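PDB 3TCV: GCN5-related N-acetyltransferase from Brucella melitensis biovar Abortus 2308, which probably transfers an acetyl group from acetyl-CoA to an amine, perhaps the N-terminal serine or alanine of a protein. Local coordinates for residues Asn124-Ile129 / Arg163-Cys168; Ala147-Met152 / Ala215-Tyr220; Phe184-Ile189 / Ala204-Leu209. All blocks are in the same frame, centred on the assembly; numbering follows the deposited sequence.

Contact 1. Residues Asn124-Ile129 / Arg163-Cys168; sequences NGVIEI and RYEWEC
Ile129 lays its CG2 methyl obliquely against the Tyr164 ring, 3.6 Å from CZ, and the same methyl reaches Trp166 CE3 at 3.9 Å; a beta-branched side chain can touch both aromatic neighbours with one methyl. Ile127 CG2 adds to this apolar face by meeting the tyrosine ring at its edge. On the opposite face Val126 and Arg163 run side by side, with Val126 CG1 3.6 Å from Arg163 CD. Arg163 starts with CG anti to its backbone N (chi1 170°) and stays extended to NE, which places NE and NH2 side-on to Glu165. Arg163 NE (2.9 Å) and NH2 both bond Glu165 OE1, from opposite faces of its carboxylate.

Between these faces the parallel backbones alternate as donor and acceptor, from Arg163 N on Gly125 O to Ile129 N on Glu165 O (3.1 Å). Gly125, with positive phi, opens a G1 bulge against Asp121. Past Ile129 the strands, whose local axes already differ by 38°, are joined through a water that accepts from Glu167 N and lies 2.7 Å from Ile129 O. A parting of these two strands is characteristic of the GNAT fold, and in relatives acetyl-CoA binds at the opening; the same is probable here.

In the next shell Arg119 forms salt bridges with Glu128 and Glu165, Arg201 with Glu167, and Arg191 of the second subunit offers its carbonyl oxygen to Arg163 NH1. Glu128 OE1 stands only 2.5 Å from Glu167 OE1, consistent with a proton held between them, while Arg119 and Arg201 probably balance the remaining charge.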
loop_
_atom_site.group_PDB
_atom_site.type_symbol
_atom_site.label_atom_id
_atom_site.label_comp_id
_atom_site.label_asym_id
_atom_site.label_seq_id
_atom_site.Cartn_x
_atom_site.Cartn_y
_atom_site.Cartn_z
ATOM N N ASN B 124 12.196 5.661 0.605
ATOM C CA ASN B 124 11.957 5.619 -0.819
ATOM C C ASN B 124 11.418 6.930 -1.399
ATOM O O ASN B 124 11.161 7.007 -2.602
ATOM C CB ASN B 124 11.006 4.474 -1.116
ATOM C CG ASN B 124 11.596 3.124 -0.757
ATOM O OD1 ASN B 124 12.567 2.692 -1.363
ATOM N ND2 ASN B 124 11.002 2.444 0.220
ATOM N N GLY B 125 11.243 7.943 -0.550
ATOM C CA GLY B 125 10.692 9.221 -0.985
ATOM C C GLY B 125 9.268 9.083 -1.499
ATOM O O GLY B 125 8.957 9.564 -2.578
ATOM N N VAL B 126 8.405 8.383 -0.748
ATOM C CA VAL B 126 6.995 8.215 -1.156
ATOM C C VAL B 126 6.101 8.764 -0.052
ATOM O O VAL B 126 6.384 8.566 1.139
ATOM C CB VAL B 126 6.657 6.723 -1.428
ATOM C CG1 VAL B 126 5.196 6.562 -1.874
ATOM C CG2 VAL B 126 7.599 6.142 -2.478
ATOM N N ILE B 127 5.032 9.471 -0.421
ATOM C CA ILE B 127 4.154 10.046 0.573
ATOM C C ILE B 127 2.773 10.246 -0.031
ATOM O O ILE B 127 2.644 10.249 -1.254
ATOM C CB ILE B 127 4.744 11.381 1.064
ATOM C CG1 ILE B 127 4.086 11.836 2.349
ATOM C CG2 ILE B 127 4.682 12.446 -0.031
ATOM C CD1 ILE B 127 4.932 12.890 3.058
ATOM N N GLU B 128 1.768 10.347 0.829
ATOM C CA GLU B 128 0.359 10.514 0.403
ATOM C C GLU B 128 -0.246 11.792 0.974
ATOM O O GLU B 128 0.035 12.175 2.119
ATOM C CB GLU B 128 -0.473 9.280 0.808
ATOM C CG GLU B 128 -1.991 9.419 0.624
ATOM C CD GLU B 128 -2.829 8.281 1.207
ATOM O OE1 GLU B 128 -2.368 7.132 1.276
ATOM O OE2 GLU B 128 -3.969 8.567 1.606
ATOM N N ILE B 129 -1.060 12.462 0.158
ATOM C CA ILE B 129 -1.987 13.478 0.672
ATOM C C ILE B 129 -3.309 12.769 0.935
ATOM O O ILE B 129 -3.899 12.241 0.029
ATOM C CB ILE B 129 -2.190 14.703 -0.269
ATOM C CG1 ILE B 129 -3.229 15.632 0.367
ATOM C CG2 ILE B 129 -2.563 14.294 -1.716
ATOM C CD1 ILE B 129 -3.377 16.994 -0.284
ATOM N N ARG B 163 7.502 10.243 -5.428
ATOM C CA ARG B 163 6.155 9.715 -5.689
ATOM C C ARG B 163 5.188 10.275 -4.656
ATOM O O ARG B 163 5.431 10.189 -3.418
ATOM C CB ARG B 163 6.200 8.173 -5.619
ATOM C CG ARG B 163 4.856 7.443 -5.636
ATOM C CD ARG B 163 4.991 5.934 -5.418
ATOM N NE ARG B 163 3.656 5.342 -5.250
ATOM C CZ ARG B 163 2.778 5.135 -6.226
ATOM N NH1 ARG B 163 3.113 5.298 -7.481
ATOM N NH2 ARG B 163 1.570 4.667 -5.950
ATOM N N TYR B 164 4.097 10.865 -5.154
ATOM C CA TYR B 164 3.090 11.555 -4.330
ATOM C C TYR B 164 1.733 10.926 -4.642
ATOM O O TYR B 164 1.316 10.867 -5.802
ATOM C CB TYR B 164 3.129 13.029 -4.699
ATOM C CG TYR B 164 2.201 13.965 -3.969
ATOM C CD1 TYR B 164 2.193 14.049 -2.587
ATOM C CD2 TYR B 164 1.359 14.810 -4.675
ATOM C CE1 TYR B 164 1.363 14.957 -1.952
ATOM C CE2 TYR B 164 0.531 15.724 -4.049
ATOM C CZ TYR B 164 0.539 15.787 -2.675
ATOM O OH TYR B 164 -0.277 16.693 -2.034
ATOM N N GLU B 165 1.103 10.354 -3.620
ATOM C CA GLU B 165 -0.040 9.488 -3.837
ATOM C C GLU B 165 -1.365 10.101 -3.432
ATOM O O GLU B 165 -1.442 10.886 -2.465
ATOM C CB GLU B 165 0.119 8.186 -3.033
ATOM C CG GLU B 165 1.321 7.336 -3.381
ATOM C CD GLU B 165 1.584 6.216 -2.403
ATOM O OE1 GLU B 165 2.037 5.172 -2.885
ATOM O OE2 GLU B 165 1.387 6.385 -1.157
ATOM N N TRP B 166 -2.411 9.644 -4.119
ATOM C CA TRP B 166 -3.818 9.890 -3.783
ATOM C C TRP B 166 -4.533 8.557 -3.803
ATOM O O TRP B 166 -4.352 7.770 -4.715
ATOM C CB TRP B 166 -4.420 10.814 -4.821
ATOM C CG TRP B 166 -5.850 11.239 -4.602
ATOM C CD1 TRP B 166 -7.009 10.489 -4.754
ATOM C CD2 TRP B 166 -6.311 12.598 -4.288
ATOM N NE1 TRP B 166 -8.131 11.270 -4.509
ATOM C CE2 TRP B 166 -7.764 12.537 -4.207
ATOM C CE3 TRP B 166 -5.673 13.808 -4.002
ATOM C CZ2 TRP B 166 -8.532 13.666 -3.897
ATOM C CZ3 TRP B 166 -6.459 14.921 -3.693
ATOM C CH2 TRP B 166 -7.851 14.852 -3.647
ATOM N N GLU B 167 -5.304 8.252 -2.763
ATOM C CA GLU B 167 -6.146 7.047 -2.768
ATOM C C GLU B 167 -7.511 7.427 -2.222
ATOM O O GLU B 167 -7.637 8.301 -1.325
ATOM C CB GLU B 167 -5.538 5.887 -1.952
ATOM C CG GLU B 167 -4.973 6.284 -0.593
ATOM C CD GLU B 167 -4.974 5.192 0.462
ATOM O OE1 GLU B 167 -4.124 5.300 1.393
ATOM O OE2 GLU B 167 -5.815 4.264 0.418
ATOM N N CYS B 168 -8.520 6.805 -2.780
ATOM C CA CYS B 168 -9.892 6.999 -2.361
ATOM C C CYS B 168 -10.720 5.752 -2.674
ATOM O O CYS B 168 -10.284 4.858 -3.391
ATOM C CB CYS B 168 -10.495 8.221 -3.091
ATOM S SG CYS B 168 -10.576 8.076 -4.896
HETATM O O HOH W 1 -5.422 10.083 -0.449
#

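Contact 2. Residues Ala147-Met152 / Ala215-Tyr220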
loop_
_atom_site.group_PDB
_atom_site.type_symbol
_atom_site.label_atom_id
_atom_site.label_comp_id
_atom_site.label_asym_id
_atom_site.label_seq_id
_atom_site.Cartn_x
_atom_site.Cartn_y
_atom_site.Cartn_z
ATOM N N ALA B 147 -4.640 24.427 -1.308
ATOM C CA ALA B 147 -4.313 23.537 -0.190
ATOM C C ALA B 147 -3.558 22.293 -0.665
ATOM O O ALA B 147 -2.567 21.859 -0.051
ATOM C CB ALA B 147 -5.570 23.123 0.542
ATOM N N GLN B 148 -4.034 21.732 -1.768
ATOM C CA GLN B 148 -3.400 20.567 -2.401
ATOM C C GLN B 148 -2.009 20.970 -2.936
ATOM O O GLN B 148 -0.994 20.284 -2.662
ATOM C CB GLN B 148 -4.310 20.033 -3.526
ATOM C CG GLN B 148 -4.099 18.610 -3.975
ATOM C CD GLN B 148 -2.697 18.290 -4.454
ATOM O OE1 GLN B 148 -1.963 17.661 -3.745
ATOM N NE2 GLN B 148 -2.351 18.679 -5.663
ATOM N N PHE B 149 -1.984 22.088 -3.679
ATOM C CA PHE B 149 -0.780 22.616 -4.301
ATOM C C PHE B 149 0.335 22.814 -3.293
ATOM O O PHE B 149 1.483 22.454 -3.550
ATOM C CB PHE B 149 -1.035 23.968 -4.991
ATOM C CG PHE B 149 0.195 24.550 -5.652
ATOM C CD1 PHE B 149 0.737 23.964 -6.791
ATOM C CD2 PHE B 149 0.839 25.653 -5.103
ATOM C CE1 PHE B 149 1.884 24.493 -7.383
ATOM C CE2 PHE B 149 1.979 26.192 -5.690
ATOM C CZ PHE B 149 2.500 25.613 -6.835
ATOM N N LEU B 150 0.017 23.431 -2.159
ATOM C CA LEU B 150 1.045 23.712 -1.166
ATOM C C LEU B 150 1.724 22.439 -0.626
ATOM O O LEU B 150 2.926 22.428 -0.405
ATOM C CB LEU B 150 0.487 24.568 -0.035
ATOM C CG LEU B 150 0.154 26.028 -0.370
ATOM C CD1 LEU B 150 -0.658 26.629 0.772
ATOM C CD2 LEU B 150 1.404 26.860 -0.695
ATOM N N PHE B 151 0.960 21.365 -0.416
ATOM C CA PHE B 151 1.548 20.093 -0.048
ATOM C C PHE B 151 2.416 19.531 -1.179
ATOM O O PHE B 151 3.526 19.049 -0.933
ATOM C CB PHE B 151 0.453 19.070 0.274
ATOM C CG PHE B 151 0.050 18.984 1.733
ATOM C CD1 PHE B 151 0.447 19.922 2.688
ATOM C CD2 PHE B 151 -0.804 17.949 2.141
ATOM C CE1 PHE B 151 0.043 19.782 4.016
ATOM C CE2 PHE B 151 -1.211 17.819 3.460
ATOM C CZ PHE B 151 -0.786 18.749 4.391
ATOM N N MET B 152 1.905 19.583 -2.412
ATOM C CA MET B 152 2.605 18.980 -3.543
ATOM C C MET B 152 3.950 19.679 -3.754
ATOM O O MET B 152 5.000 19.047 -3.970
ATOM C CB MET B 152 1.766 19.050 -4.809
ATOM C CG MET B 152 2.321 18.159 -5.915
ATOM S SD MET B 152 1.086 17.654 -7.118
ATOM C CE MET B 152 0.734 19.201 -7.875
ATOM N N ALA B 215 5.743 20.285 -14.905
ATOM C CA ALA B 215 4.663 20.740 -15.787
ATOM C C ALA B 215 3.400 21.020 -14.982
ATOM O O ALA B 215 2.676 21.983 -15.260
ATOM C CB ALA B 215 4.396 19.727 -16.896
ATOM N N LEU B 216 3.133 20.194 -13.974
ATOM C CA LEU B 216 2.010 20.464 -13.100
ATOM C C LEU B 216 2.163 21.791 -12.374
ATOM O O LEU B 216 1.214 22.576 -12.324
ATOM C CB LEU B 216 1.805 19.325 -12.107
ATOM C CG LEU B 216 1.140 18.124 -12.735
ATOM C CD1 LEU B 216 1.140 17.000 -11.693
ATOM C CD2 LEU B 216 -0.292 18.442 -13.209
ATOM N N LYS B 217 3.342 22.033 -11.816
ATOM C CA LYS B 217 3.592 23.269 -11.088
ATOM C C LYS B 217 3.216 24.487 -11.947
ATOM O O LYS B 217 2.496 25.371 -11.470
ATOM C CB LYS B 217 5.056 23.356 -10.627
ATOM C CG LYS B 217 5.396 24.621 -9.858
ATOM C CD LYS B 217 6.855 24.664 -9.412
ATOM C CE LYS B 217 7.098 25.819 -8.447
ATOM N NZ LYS B 217 8.527 25.877 -8.021
ATOM N N GLN B 218 3.663 24.509 -13.204
ATOM C CA GLN B 218 3.372 25.628 -14.120
ATOM C C GLN B 218 1.863 25.815 -14.327
ATOM O O GLN B 218 1.372 26.938 -14.338
ATOM C CB GLN B 218 4.087 25.454 -15.479
ATOM C CG GLN B 218 5.608 25.418 -15.361
ATOM C CD GLN B 218 6.356 25.648 -16.667
ATOM O OE1 GLN B 218 5.932 25.209 -17.742
ATOM N NE2 GLN B 218 7.490 26.345 -16.575
ATOM N N ALA B 219 1.130 24.706 -14.460
ATOM C CA ALA B 219 -0.308 24.758 -14.736
ATOM C C ALA B 219 -1.093 25.247 -13.516
ATOM O O ALA B 219 -2.054 25.997 -13.656
ATOM C CB ALA B 219 -0.812 23.389 -15.199
ATOM N N TYR B 220 -0.694 24.803 -12.326
ATOM C CA TYR B 220 -1.330 25.267 -11.103
ATOM C C TYR B 220 -1.056 26.764 -10.891
ATOM O O TYR B 220 -1.946 27.505 -10.495
ATOM C CB TYR B 220 -0.794 24.530 -9.900
ATOM C CG TYR B 220 -1.433 23.188 -9.542
ATOM C CD1 TYR B 220 -2.283 23.061 -8.428
ATOM C CD2 TYR B 220 -1.132 22.026 -10.261
ATOM C CE1 TYR B 220 -2.822 21.811 -8.073
ATOM C CE2 TYR B 220 -1.677 20.808 -9.919
ATOM C CZ TYR B 220 -2.522 20.695 -8.832
ATOM O OH TYR B 220 -3.008 19.434 -8.494
#
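Phe149 and Tyr220 fill the tight part of this helix-helix contact, their side chains running in opposing senses. Their planes are near parallel, at 28°, but with centroids 5.4 Å apart the rings are too far offset to stack squarely. The closer touch is between Phe149 CD1 and Tyr220 CB, at 3.5 Å. Phe149 gets there because its CG lies anti to the backbone N (chi1 -180°), which carries the ring toward helix 213-224. Met152 crosses the tyrosine at about a right angle and brings its terminal methyl, CE, to 3.5 Å from Tyr220 CE2; a flexible thioether, bent at its last torsion, can fit itself to a ring in this way.

The polar end of Tyr220 is met by Gln148: Gln148 NE2 gives a weak hydrogen bond to Tyr220 OH, 3.0 Å away. That hydroxyl also bonds the carbonyl oxygen of Phe182, while Gln148 OE1 pairs with Tyr164 OH, so these buried polar groups have partners.

Packing is looser around Lys217 and Leu216. Lys217 CG lies 4.3 Å from Phe149 CE1, and the fully extended chain of Lys217, itself partly exposed, leads away to a salt bridge with Asp157. Leu216 CB is likewise distant, 4.4 Å from Met152 CE.

The local axes come no nearer than 11.4 Å and run roughly antiparallel, a wide spacing bridged by large side chains. Helix 142-158 rests on the sheet through Phe151, against Ile129 and Leu46, and through Met152 on Tyr164. Helix 213-224 packs against it, and helix 239-245 touches Leu216, Ala219 and Tyr220.

Contact 3. Residues Phe184-Ile189 / Ala204-Leu209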
loop_
_atom_site.group_PDB
_atom_site.type_symbol
_atom_site.label_atom_id
_atom_site.label_comp_id
_atom_site.label_asym_id
_atom_site.label_seq_id
_atom_site.Cartn_x
_atom_site.Cartn_y
_atom_site.Cartn_z
ATOM N N PHE B 184 -3.073 13.833 -10.915
ATOM C CA PHE B 184 -2.627 12.485 -10.483
ATOM C C PHE B 184 -2.999 11.522 -11.590
ATOM O O PHE B 184 -4.074 11.665 -12.203
ATOM C CB PHE B 184 -3.280 12.032 -9.174
ATOM C CG PHE B 184 -2.887 12.816 -7.951
ATOM C CD1 PHE B 184 -1.876 12.352 -7.103
ATOM C CD2 PHE B 184 -3.538 13.995 -7.607
ATOM C CE1 PHE B 184 -1.535 13.047 -5.944
ATOM C CE2 PHE B 184 -3.184 14.693 -6.471
ATOM C CZ PHE B 184 -2.182 14.237 -5.632
ATOM N N ARG B 185 -2.156 10.516 -11.826
ATOM C CA ARG B 185 -2.404 9.517 -12.853
ATOM C C ARG B 185 -2.901 8.232 -12.208
ATOM O O ARG B 185 -2.303 7.752 -11.280
ATOM C CB ARG B 185 -1.098 9.239 -13.594
ATOM C CG ARG B 185 -1.199 8.301 -14.776
ATOM C CD ARG B 185 0.158 8.112 -15.429
ATOM N NE ARG B 185 0.666 9.372 -15.945
ATOM C CZ ARG B 185 0.473 9.850 -17.177
ATOM N NH1 ARG B 185 0.991 11.030 -17.512
ATOM N NH2 ARG B 185 -0.204 9.167 -18.082
ATOM N N PHE B 186 -3.997 7.676 -12.704
ATOM C CA PHE B 186 -4.513 6.444 -12.209
ATOM C C PHE B 186 -3.506 5.321 -12.414
ATOM O O PHE B 186 -2.912 5.211 -13.485
ATOM C CB PHE B 186 -5.802 6.106 -12.948
ATOM C CG PHE B 186 -6.398 4.790 -12.566
ATOM C CD1 PHE B 186 -7.215 4.668 -11.438
ATOM C CD2 PHE B 186 -6.216 3.694 -13.377
ATOM C CE1 PHE B 186 -7.770 3.450 -11.096
ATOM C CE2 PHE B 186 -6.766 2.471 -13.042
ATOM C CZ PHE B 186 -7.563 2.358 -11.923
ATOM N N GLU B 187 -3.374 4.489 -11.385
ATOM C CA GLU B 187 -2.552 3.280 -11.405
ATOM C C GLU B 187 -3.337 1.985 -11.298
ATOM O O GLU B 187 -2.969 0.985 -11.932
ATOM C CB GLU B 187 -1.497 3.375 -10.293
ATOM C CG GLU B 187 -0.467 4.424 -10.618
ATOM C CD GLU B 187 0.624 4.560 -9.586
ATOM O OE1 GLU B 187 0.378 4.243 -8.404
ATOM O OE2 GLU B 187 1.722 5.010 -9.962
ATOM N N GLY B 188 -4.381 1.955 -10.465
ATOM C CA GLY B 188 -5.142 0.736 -10.305
ATOM C C GLY B 188 -6.060 0.722 -9.113
ATOM O O GLY B 188 -6.073 1.666 -8.305
ATOM N N ILE B 189 -6.820 -0.374 -8.999
ATOM C CA ILE B 189 -7.819 -0.549 -7.951
ATOM C C ILE B 189 -7.481 -1.804 -7.113
ATOM O O ILE B 189 -7.413 -2.906 -7.660
ATOM C CB ILE B 189 -9.238 -0.680 -8.541
ATOM C CG1 ILE B 189 -9.686 0.649 -9.171
ATOM C CG2 ILE B 189 -10.209 -1.138 -7.454
ATOM C CD1 ILE B 189 -10.784 0.478 -10.226
ATOM N N ALA B 204 -9.033 2.987 -5.255
ATOM C CA ALA B 204 -8.435 3.571 -6.455
ATOM C C ALA B 204 -7.183 4.344 -6.047
ATOM O O ALA B 204 -7.235 5.221 -5.161
ATOM C CB ALA B 204 -9.431 4.520 -7.120
ATOM N N TRP B 205 -6.074 4.025 -6.707
ATOM C CA TRP B 205 -4.746 4.635 -6.499
ATOM C C TRP B 205 -4.316 5.466 -7.674
ATOM O O TRP B 205 -4.461 5.058 -8.836
ATOM C CB TRP B 205 -3.691 3.539 -6.321
ATOM C CG TRP B 205 -3.768 2.823 -5.009
ATOM C CD1 TRP B 205 -4.382 1.607 -4.746
ATOM C CD2 TRP B 205 -3.221 3.270 -3.724
ATOM N NE1 TRP B 205 -4.270 1.288 -3.415
ATOM C CE2 TRP B 205 -3.567 2.236 -2.755
ATOM C CE3 TRP B 205 -2.483 4.371 -3.301
ATOM C CZ2 TRP B 205 -3.188 2.323 -1.426
ATOM C CZ3 TRP B 205 -2.122 4.454 -1.952
ATOM C CH2 TRP B 205 -2.462 3.438 -1.047
ATOM N N PHE B 206 -3.721 6.613 -7.361
ATOM C CA PHE B 206 -3.226 7.553 -8.348
ATOM C C PHE B 206 -1.920 8.125 -7.820
ATOM O O PHE B 206 -1.713 8.199 -6.606
ATOM C CB PHE B 206 -4.180 8.734 -8.558
ATOM C CG PHE B 206 -5.639 8.392 -8.760
ATOM C CD1 PHE B 206 -6.229 8.518 -10.007
ATOM C CD2 PHE B 206 -6.452 8.075 -7.673
ATOM C CE1 PHE B 206 -7.583 8.256 -10.188
ATOM C CE2 PHE B 206 -7.790 7.785 -7.850
ATOM C CZ PHE B 206 -8.358 7.876 -9.107
ATOM N N SER B 207 -1.081 8.615 -8.725
ATOM C CA SER B 207 0.190 9.187 -8.333
ATOM C C SER B 207 0.662 10.304 -9.241
ATOM O O SER B 207 0.313 10.367 -10.439
ATOM C CB SER B 207 1.268 8.131 -8.263
ATOM O OG SER B 207 1.683 7.671 -9.543
ATOM N N VAL B 208 1.464 11.173 -8.647
ATOM C CA VAL B 208 2.261 12.158 -9.370
ATOM C C VAL B 208 3.730 11.788 -9.090
ATOM O O VAL B 208 4.123 11.633 -7.934
ATOM C CB VAL B 208 1.972 13.608 -8.937
ATOM C CG1 VAL B 208 2.927 14.585 -9.602
ATOM C CG2 VAL B 208 0.548 13.996 -9.312
ATOM N N LEU B 209 4.508 11.624 -10.154
ATOM C CA LEU B 209 5.957 11.385 -10.063
ATOM C C LEU B 209 6.749 12.678 -10.081
ATOM O O LEU B 209 6.296 13.695 -10.615
ATOM C CB LEU B 209 6.433 10.519 -11.234
ATOM C CG LEU B 209 5.765 9.158 -11.412
ATOM C CD1 LEU B 209 6.522 8.417 -12.526
ATOM C CD2 LEU B 209 5.716 8.388 -10.102
#
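Ser207 holds OG between its backbone N and carbonyl carbon (chi1 73°), and Glu187 sends CG out anti to its own carbonyl carbon (chi1 -70°) before extending; together these torsions bring Ser207 OG to 2.7 Å from Glu187 OE2. The serine hydroxyl donates, approaching from above the carboxylate plane. Arg191 of the second subunit also binds both groups, with a salt bridge to OE2 and a hydrogen bond to OG, while Glu187 OE1 pairs with Arg163.

On the other face Phe186 turns an edge toward the face of Phe206 in a T-shaped pair, planes 72° apart and centroids separated by 5.7 Å. Phe206 CB also packs against Phe184 CB, at 3.5 Å. Val208 CG2 sits over a face of the Phe184 ring, 4.0 Å from its centroid, in a CH-pi contact that suits a slim branched residue beside a buried ring.

The antiparallel backbones carry these groups. Arg185 and Ser207 form a hydrogen-bonded pair, with Arg185 N 2.8 Å from Ser207 O and a return bond from Ser207 N. A classic beta bulge follows, Glu187 and Gly188 both facing Trp205: Glu187 N bonds Trp205 O, and Trp205 N reaches Gly188 O at 2.8 Å. At the backbone angles of Gly188 a CB would jam against the preceding carbonyl oxygen, which explains the glycine. Its N lies over the centre of the Phe186 ring, 3.4 Å above the plane.

These strands are arms of a beta hairpin. Strand 199-209 bonds on its other side to strand 163-169, through Tyr164, Trp166 and Cys168, whereas 185-196 is outermost within the chain. Helix 173-182 covers Phe206 through Arg176, Ala179 and Glu180.

Contacts 1 and 3, centres 9 Å apart, belong to one sheet: Tyr164 O probably accepts from Val208 N at 2.9 Å, and Arg163 NH2 meets Glu187 OE1 at 2.8 Å in a salt bridge. Both also touch the second subunit. Contact 2, about 14 Å from the centre of contact 1 and 16 Å from that of contact 3, joins two helices beside the sheet. It meets contact 1 where Gln148 OE1 lies 2.6 Å from Tyr164 OH, and contact 3 where Leu216 CD1 packs 3.7 Å from Val208 CG1. By analogy with other GNAT enzymes, the parting strands of contact 1 probably border the acetyl-CoA site.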